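Local coordinates for putative oxidoreductase yhhX (Escherichia coli K-12, PDB 3F4L), which probably acts as a nucleotide-dependent oxidoreductase of the Gfo/Idh/MocA family, perhaps an NADP+-linked scyllo-inositol dehydrogenase, at the interface of chains A and B. Residues are numbered along the deposited sequence; one frame, centred on the assembly and turned at random. Chains: chain A/B, Putative oxidoreductase yhhX.

Contact 1: the interface of chains A and B. Residues chain A 192, 215, 339-340; chain B 338-340.
On one face of the A:Phe215 phenyl ring sits B:Pro338, its CG centred 3.7 Å from the ring centroid in a CH-pi contact. At the rim of the same ring, in its plane, lies the backbone oxygen of A:His192, from the aromatic residue's own chain. The proteins of this Gfo/Idh/MocA family couple a Rossmann domain to a C-terminal alpha/beta domain, and the patch belongs to the latter. Proline and phenylalanine reach toward each other tip to tip, and B:Pro338 CB comes to 3.4 Å from A:Phe215 CZ at the far end of the ring. The A:Phe215 side chain turns CG anti to its carbonyl carbon (chi1 -58°), which presents the ring face to the pyrrolidine. A:His192 flanks the opposite end of the proline: its imidazole CD2 packs 3.8 Å from B:Pro338 CD. B:Pro338 follows a cis peptide bond and leads into strand 339-342. The methyl CG2 of A:Thr340 meets that proline crosswise, at 3.8 Å from B:Pro338 CG. Two residues along, like meets like, for A:Thr340 OG1 and B:Thr340 OG1 share a hydrogen bond of 2.9 Å in which either hydroxyl may be the donor. Both threonines hold OG1 anti to the carbonyl carbon (chi1 -56° and -53°), as a two-fold rotation requires, which brings the hydroxyls face to face. A water bridges B:Thr340 OG1 to the backbone oxygen of A:Ser339, 3.1 Å from that oxygen.

Contact 2: the interface of chains A and B. Residues chain A 224, 228-231, 233; chain B 148, 150, 237, 239.
B:His239 meets A:Tyr233 edge to face, the ring planes inclined at 55°, and its side chain can be followed outward from the strand. CB lies 3.9 Å from the backbone oxygen of A:Leu228, and CG stays near the same carbonyl. Because CG is anti to the carbonyl carbon (chi1 -70°), the imidazole projects across the interface into the A:Val229 to A:Tyr233 segment. CE1 touches the methyl CG1 of A:Val229 at 3.8 Å. CD2 faces the phenol end, 3.7 Å from A:Tyr233 CZ. NE2 at the tip binds a water that sits over the centre of the tyrosine ring and lies 2.7 Å from the A:Ile231 backbone oxygen. The phenol OH of A:Tyr233 lies 3.2 Å from B:His239 NE2 but to the CD2 side of the direction in which that nitrogen bonds, so a hydrogen bond there is doubtful. An alanine in place of A:Tyr233 would probably strip the histidine edge and its bound water of the aromatic face, let the imidazole turn more easily, and open a gap beside B:Ile237 CD1. Further along, A:Lys224 NZ and B:Glu148 OE2 meet tip to tip in a 3.0 Å salt bridge on the syn side of the carboxylate. A second water, 2.7 Å from A:Lys224 NZ, links the amine to B:Glu150 OE1. Chain B presents strands 146-152 and 236-240, chain A strand 219-225 and the loop beyond, so the C-terminal domains meet through their sheets.

Contact 3: the interface of chains A and B. Residues chain A 156, 158, 200, 228; chain B 147, 240-241.
A:Tyr156 donates its phenol OH to the backbone oxygen of B:Lys241 in a short hydrogen bond of 2.7 Å, the firm end of this contact between two Gfo/Idh/MocA subunits. The bond is bent at the acceptor, with a C=O...donor angle of 134° and the donor tilted out of the carbonyl plane. The tyrosine extends with CG anti to its backbone N (chi1 -177°), carrying OH out to the partner, while A:Pro158 CD covers one ring face near the rim and would limit its rotation. A phenylalanine in place of A:Tyr156 would probably leave the B:Lys241 carbonyl without this donor. A:Leu228 packs beside the same turn, its CD1 methyl 4.0 Å from B:Lys241 CG, an ordinary aliphatic van der Waals contact. Past CG the lysine chain runs extended to the loose end, where NZ makes a weak hydrogen bond of 3.4 Å with the backbone oxygen of A:Leu200. Much of the lysine's own surface is hidden by chain A. A:Leu200 turns its CD1 methyl the other way, toward B:Val147, and rests 3.8 Å from B:Val147 CB. The branched side chain of B:Val147 meets that leucine slantwise at the start of strand 146-152.

Contact 4: the interface of chains A and B. Residues chain A 239-240, 243-244, 246, 278; chain B 228-231.
Loop residue B:Lys230 crosses A:Glu278 of strand 275-280 at about a right angle, where loop 228-231 of chain B lies against the C-terminal domain of chain A at the subunit interface. The lysine is bent at chi2 (72°) and again near its tip, which folds NZ back to A:Glu278 OE2 in a 2.8 Å salt bridge. Among neutral hydrogen bonds, the hydroxyl OG of A:Ser244 is the focus. The imidazole ND1 of A:His239 holds it at 2.6 Å in the plane of that ring, which is likely to steady the ring together with the water at A:His239 NE2 that leads to the B:Ile231 backbone oxygen. The backbone N of B:Ile231 points toward this hydroxyl at 3.3 Å, while that of B:Lys230 aims more at a second water; both bonds to OG are weak. That water also touches A:Ser244 OG and the backbone oxygens of A:Gly240 and B:Leu228, 2.8 Å from the last. Apolar packing centres on B:Ile231, whose CG1 lies 3.7 Å from A:Glu278 CB and rests on A:Ser244 CB. The isoleucine side chains run past each other in opposite directions, B:Ile231 CD1 coming to 3.9 Å from A:Ile246 CG1. The ammonium meets A:Glu278 OE2 at the anti lone pair, turned away from OE1.

Contact 1: the interface of chains A and B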
# COMPACT_ATOMS: atom_id res chain seq x y z
N HIS A 192 4.66 -12.68 -10.54
CA HIS A 192 3.72 -13.09 -9.50
C HIS A 192 2.65 -12.03 -9.26
O HIS A 192 2.83 -10.85 -9.59
CB HIS A 192 4.43 -13.29 -8.17
CG HIS A 192 5.75 -13.98 -8.28
ND1 HIS A 192 5.87 -15.34 -8.49
CD2 HIS A 192 7.02 -13.51 -8.19
CE1 HIS A 192 7.15 -15.67 -8.52
NE2 HIS A 192 7.87 -14.58 -8.35
N PHE A 215 4.33 -8.29 -9.44
CA PHE A 215 5.77 -8.28 -9.27
C PHE A 215 6.54 -8.49 -10.56
O PHE A 215 6.25 -9.41 -11.32
CB PHE A 215 6.18 -9.35 -8.25
CG PHE A 215 5.53 -9.19 -6.91
CD1 PHE A 215 4.17 -9.45 -6.75
CD2 PHE A 215 6.27 -8.80 -5.80
CE1 PHE A 215 3.56 -9.32 -5.52
CE2 PHE A 215 5.67 -8.66 -4.56
CZ PHE A 215 4.30 -8.92 -4.41
N SER A 339 -4.53 -14.19 -1.49
CA SER A 339 -3.76 -15.26 -2.12
C SER A 339 -2.67 -14.71 -3.03
O SER A 339 -2.66 -13.53 -3.38
CB SER A 339 -4.68 -16.17 -2.93
OG SER A 339 -5.11 -15.55 -4.13
N THR A 340 -1.74 -15.58 -3.42
CA THR A 340 -0.67 -15.19 -4.31
C THR A 340 -0.56 -16.26 -5.39
O THR A 340 -0.86 -17.43 -5.14
CB THR A 340 0.67 -15.06 -3.57
OG1 THR A 340 0.54 -14.14 -2.48
CG2 THR A 340 1.75 -14.55 -4.51
N PRO B 338 6.81 -13.20 -3.12
CA PRO B 338 5.68 -12.95 -2.22
C PRO B 338 4.93 -14.21 -1.81
O PRO B 338 4.84 -15.17 -2.58
CB PRO B 338 4.80 -12.00 -3.04
CG PRO B 338 4.98 -12.54 -4.43
CD PRO B 338 6.47 -12.82 -4.51
N SER B 339 4.39 -14.20 -0.59
CA SER B 339 3.67 -15.36 -0.09
C SER B 339 2.55 -14.97 0.85
O SER B 339 2.47 -13.84 1.34
CB SER B 339 4.63 -16.30 0.66
OG SER B 339 4.94 -15.79 1.95
N THR B 340 1.67 -15.93 1.13
CA THR B 340 0.54 -15.70 2.01
C THR B 340 0.43 -16.90 2.93
O THR B 340 0.74 -18.03 2.53
CB THR B 340 -0.77 -15.54 1.22
OG1 THR B 340 -0.60 -14.54 0.21
CG2 THR B 340 -1.91 -15.14 2.13
O HOH W 1 -1.92 -11.83 -0.83

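Contact 2: the interface of chains A and B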
# COMPACT_ATOMS: atom_id res chain seq x y z
N LYS A 224 -5.03 -0.54 -6.50
CA LYS A 224 -6.07 -0.76 -5.51
C LYS A 224 -7.19 0.25 -5.55
O LYS A 224 -7.01 1.39 -5.98
CB LYS A 224 -5.45 -0.81 -4.11
CG LYS A 224 -4.64 0.41 -3.74
CD LYS A 224 -3.83 0.20 -2.47
CE LYS A 224 -4.72 0.04 -1.25
NZ LYS A 224 -3.92 -0.19 -0.01
N LEU A 228 -14.47 3.15 0.31
CA LEU A 228 -14.49 3.71 1.66
C LEU A 228 -13.22 4.51 1.98
O LEU A 228 -12.49 4.18 2.90
CB LEU A 228 -14.68 2.58 2.67
CG LEU A 228 -16.01 1.83 2.57
CD1 LEU A 228 -15.98 0.62 3.49
CD2 LEU A 228 -17.16 2.78 2.94
N VAL A 229 -12.99 5.56 1.20
CA VAL A 229 -11.82 6.41 1.38
C VAL A 229 -12.28 7.86 1.45
O VAL A 229 -12.50 8.51 0.43
CB VAL A 229 -10.82 6.21 0.20
CG1 VAL A 229 -9.65 7.19 0.29
CG2 VAL A 229 -10.31 4.79 0.20
N LYS A 230 -12.43 8.36 2.67
CA LYS A 230 -12.88 9.73 2.87
C LYS A 230 -11.80 10.73 2.50
O LYS A 230 -12.08 11.78 1.92
CB LYS A 230 -13.31 9.93 4.33
CG LYS A 230 -14.06 11.23 4.58
CD LYS A 230 -15.34 11.31 3.74
CE LYS A 230 -16.15 12.55 4.11
NZ LYS A 230 -17.45 12.64 3.38
N ILE A 231 -10.55 10.42 2.82
CA ILE A 231 -9.44 11.30 2.47
C ILE A 231 -8.60 10.56 1.43
O ILE A 231 -7.93 9.58 1.75
CB ILE A 231 -8.55 11.63 3.67
CG1 ILE A 231 -9.34 12.43 4.72
CG2 ILE A 231 -7.35 12.45 3.20
CD1 ILE A 231 -8.57 12.65 6.02
N TYR A 233 -5.94 9.18 -1.43
CA TYR A 233 -4.52 8.89 -1.50
C TYR A 233 -4.07 9.62 -2.77
O TYR A 233 -4.89 10.18 -3.50
CB TYR A 233 -4.24 7.40 -1.77
CG TYR A 233 -4.62 6.40 -0.70
CD1 TYR A 233 -5.94 5.97 -0.54
CD2 TYR A 233 -3.63 5.85 0.12
CE1 TYR A 233 -6.27 5.01 0.41
CE2 TYR A 233 -3.95 4.89 1.08
CZ TYR A 233 -5.26 4.47 1.22
OH TYR A 233 -5.55 3.50 2.15
N GLU B 148 -9.23 -0.34 7.23
CA GLU B 148 -7.84 -0.35 6.79
C GLU B 148 -6.94 0.58 7.61
O GLU B 148 -7.31 1.69 7.98
CB GLU B 148 -7.74 -0.02 5.28
CG GLU B 148 -6.37 -0.42 4.66
CD GLU B 148 -6.42 -0.65 3.15
OE1 GLU B 148 -7.29 -1.42 2.68
OE2 GLU B 148 -5.57 -0.07 2.43
N GLU B 150 -2.66 1.65 7.68
CA GLU B 150 -1.39 1.58 6.98
C GLU B 150 -0.32 2.32 7.79
O GLU B 150 -0.50 3.48 8.15
CB GLU B 150 -1.52 2.18 5.57
CG GLU B 150 -0.34 1.90 4.64
CD GLU B 150 -0.61 2.35 3.20
OE1 GLU B 150 -1.68 2.00 2.65
OE2 GLU B 150 0.25 3.05 2.61
N ILE B 237 -2.18 5.96 8.36
CA ILE B 237 -3.38 6.19 7.57
C ILE B 237 -4.41 5.22 8.11
O ILE B 237 -4.13 4.01 8.20
CB ILE B 237 -3.19 5.87 6.08
CG1 ILE B 237 -2.10 6.76 5.47
CG2 ILE B 237 -4.50 6.09 5.33
CD1 ILE B 237 -1.84 6.45 4.00
N HIS B 239 -8.56 4.15 7.70
CA HIS B 239 -9.82 4.30 6.99
C HIS B 239 -10.90 3.45 7.67
O HIS B 239 -10.69 2.27 7.99
CB HIS B 239 -9.68 3.88 5.52
CG HIS B 239 -8.85 4.81 4.70
ND1 HIS B 239 -9.12 6.16 4.60
CD2 HIS B 239 -7.76 4.59 3.93
CE1 HIS B 239 -8.23 6.73 3.81
NE2 HIS B 239 -7.39 5.80 3.39
O HOH W 2 -5.79 8.01 1.90
O HOH W 3 -1.87 1.63 0.19

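Contact 3: the interface of chains A and B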
# COMPACT_ATOMS: atom_id res chain seq x y z
N TYR A 156 -15.73 7.50 -1.95
CA TYR A 156 -16.30 7.45 -0.61
C TYR A 156 -17.79 7.39 -0.88
O TYR A 156 -18.46 8.42 -1.00
CB TYR A 156 -15.99 8.67 0.27
CG TYR A 156 -16.59 8.45 1.65
CD1 TYR A 156 -16.05 7.49 2.51
CD2 TYR A 156 -17.77 9.09 2.03
CE1 TYR A 156 -16.68 7.17 3.72
CE2 TYR A 156 -18.40 8.79 3.24
CZ TYR A 156 -17.85 7.82 4.08
OH TYR A 156 -18.48 7.52 5.27
N PRO A 158 -20.27 5.05 0.93
CA PRO A 158 -20.60 4.08 1.97
C PRO A 158 -21.87 3.25 1.81
O PRO A 158 -21.98 2.17 2.40
CB PRO A 158 -20.62 4.93 3.24
CG PRO A 158 -21.12 6.24 2.74
CD PRO A 158 -20.32 6.42 1.47
N LEU A 200 -16.84 -5.08 1.51
CA LEU A 200 -17.01 -4.39 2.79
C LEU A 200 -18.33 -3.70 3.10
O LEU A 200 -18.83 -3.80 4.21
CB LEU A 200 -15.89 -3.35 2.94
CG LEU A 200 -14.45 -3.84 2.97
CD1 LEU A 200 -13.51 -2.64 2.95
CD2 LEU A 200 -14.20 -4.69 4.21
N LEU A 228 -14.47 3.15 0.31
CA LEU A 228 -14.49 3.71 1.66
C LEU A 228 -13.22 4.51 1.98
O LEU A 228 -12.49 4.18 2.90
CB LEU A 228 -14.68 2.58 2.67
CG LEU A 228 -16.01 1.83 2.57
CD1 LEU A 228 -15.98 0.62 3.49
CD2 LEU A 228 -17.16 2.78 2.94
N VAL B 147 -11.69 -0.37 8.54
CA VAL B 147 -11.46 -1.33 7.46
C VAL B 147 -10.01 -1.38 6.94
O VAL B 147 -9.61 -2.34 6.29
CB VAL B 147 -12.42 -1.06 6.28
CG1 VAL B 147 -13.87 -1.20 6.76
CG2 VAL B 147 -12.16 0.32 5.71
N GLY B 240 -12.04 4.09 7.91
CA GLY B 240 -13.18 3.45 8.53
C GLY B 240 -14.39 3.74 7.67
O GLY B 240 -14.32 4.57 6.75
N LYS B 241 -15.51 3.09 7.95
CA LYS B 241 -16.72 3.29 7.17
C LYS B 241 -17.29 4.70 7.22
O LYS B 241 -18.02 5.11 6.31
CB LYS B 241 -17.79 2.29 7.59
CG LYS B 241 -17.45 0.88 7.18
CD LYS B 241 -18.55 -0.10 7.54
CE LYS B 241 -18.24 -1.46 6.93
NZ LYS B 241 -19.19 -2.50 7.39

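Contact 4: the interface of chains A and B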
# COMPACT_ATOMS: atom_id res chain seq x y z
N HIS A 239 8.34 5.23 -6.87
CA HIS A 239 9.59 5.36 -6.13
C HIS A 239 10.68 4.64 -6.90
O HIS A 239 10.49 3.49 -7.30
CB HIS A 239 9.47 4.76 -4.71
CG HIS A 239 8.61 5.57 -3.79
ND1 HIS A 239 8.87 6.88 -3.49
CD2 HIS A 239 7.47 5.25 -3.13
CE1 HIS A 239 7.93 7.35 -2.69
NE2 HIS A 239 7.06 6.37 -2.46
N GLY A 240 11.80 5.33 -7.11
CA GLY A 240 12.93 4.76 -7.81
C GLY A 240 14.15 4.91 -6.90
O GLY A 240 14.05 5.48 -5.83
N GLY A 243 14.90 8.78 -6.69
CA GLY A 243 13.87 9.74 -6.33
C GLY A 243 12.44 9.24 -6.35
O GLY A 243 12.19 8.05 -6.48
N SER A 244 11.51 10.17 -6.21
CA SER A 244 10.09 9.84 -6.19
C SER A 244 9.25 10.81 -7.02
O SER A 244 9.66 11.94 -7.30
CB SER A 244 9.57 9.86 -4.74
OG SER A 244 10.34 9.04 -3.89
N ILE A 246 4.99 11.95 -7.21
CA ILE A 246 3.70 11.88 -6.55
C ILE A 246 2.70 12.72 -7.36
O ILE A 246 3.02 13.81 -7.83
CB ILE A 246 3.76 12.43 -5.11
CG1 ILE A 246 4.82 11.68 -4.30
CG2 ILE A 246 2.42 12.26 -4.42
CD1 ILE A 246 4.52 10.20 -4.12
N GLU A 278 10.90 14.65 -6.93
CA GLU A 278 12.02 15.00 -6.07
C GLU A 278 13.03 13.90 -6.29
O GLU A 278 12.78 12.74 -5.97
CB GLU A 278 11.62 15.04 -4.59
CG GLU A 278 12.72 15.63 -3.71
CD GLU A 278 12.31 15.86 -2.27
OE1 GLU A 278 11.24 16.46 -2.03
OE2 GLU A 278 13.07 15.44 -1.37
N LEU B 228 14.33 3.23 0.36
CA LEU B 228 14.32 3.96 -0.90
C LEU B 228 13.07 4.84 -1.10
O LEU B 228 12.37 4.74 -2.11
CB LEU B 228 14.47 2.97 -2.06
CG LEU B 228 15.83 2.24 -2.09
CD1 LEU B 228 15.85 1.12 -3.13
CD2 LEU B 228 16.93 3.26 -2.40
N VAL B 229 12.81 5.72 -0.14
CA VAL B 229 11.65 6.61 -0.21
C VAL B 229 12.07 8.07 -0.09
O VAL B 229 12.27 8.57 1.01
CB VAL B 229 10.63 6.25 0.90
CG1 VAL B 229 9.44 7.22 0.88
CG2 VAL B 229 10.15 4.82 0.71
N LYS B 230 12.19 8.76 -1.23
CA LYS B 230 12.60 10.17 -1.25
C LYS B 230 11.51 11.10 -0.70
O LYS B 230 11.80 12.03 0.06
CB LYS B 230 12.96 10.59 -2.68
CG LYS B 230 13.74 11.90 -2.77
CD LYS B 230 15.17 11.71 -2.26
CE LYS B 230 15.94 13.02 -2.21
NZ LYS B 230 15.43 13.91 -1.13
N ILE B 231 10.27 10.87 -1.11
CA ILE B 231 9.13 11.67 -0.64
C ILE B 231 8.30 10.77 0.27
O ILE B 231 7.68 9.81 -0.19
CB ILE B 231 8.24 12.16 -1.80
CG1 ILE B 231 9.04 13.05 -2.73
CG2 ILE B 231 7.05 12.97 -1.23
CD1 ILE B 231 8.28 13.44 -3.99
O HOH W 4 5.45 8.29 -0.64
O HOH W 5 12.54 7.00 -3.83

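Contacts 2 and 3 are neighbours, their C-alpha centres about 8 Å apart, and they share A:Leu228 as well as strands 146-152 and 236-240 of chain B. Contact 4 lies about 21 Å from contact 2, yet uses the same protein surfaces with the chains exchanged: loop 228-231 of one subunit against strand 236-240 of the other. Contact 1, about 22 to 25 Å from the rest, joins the two copies of strand 339-342. Together they form one broad two-fold face of the C-terminal domains, consistent with a dimer, although the structure alone does not establish the state in solution.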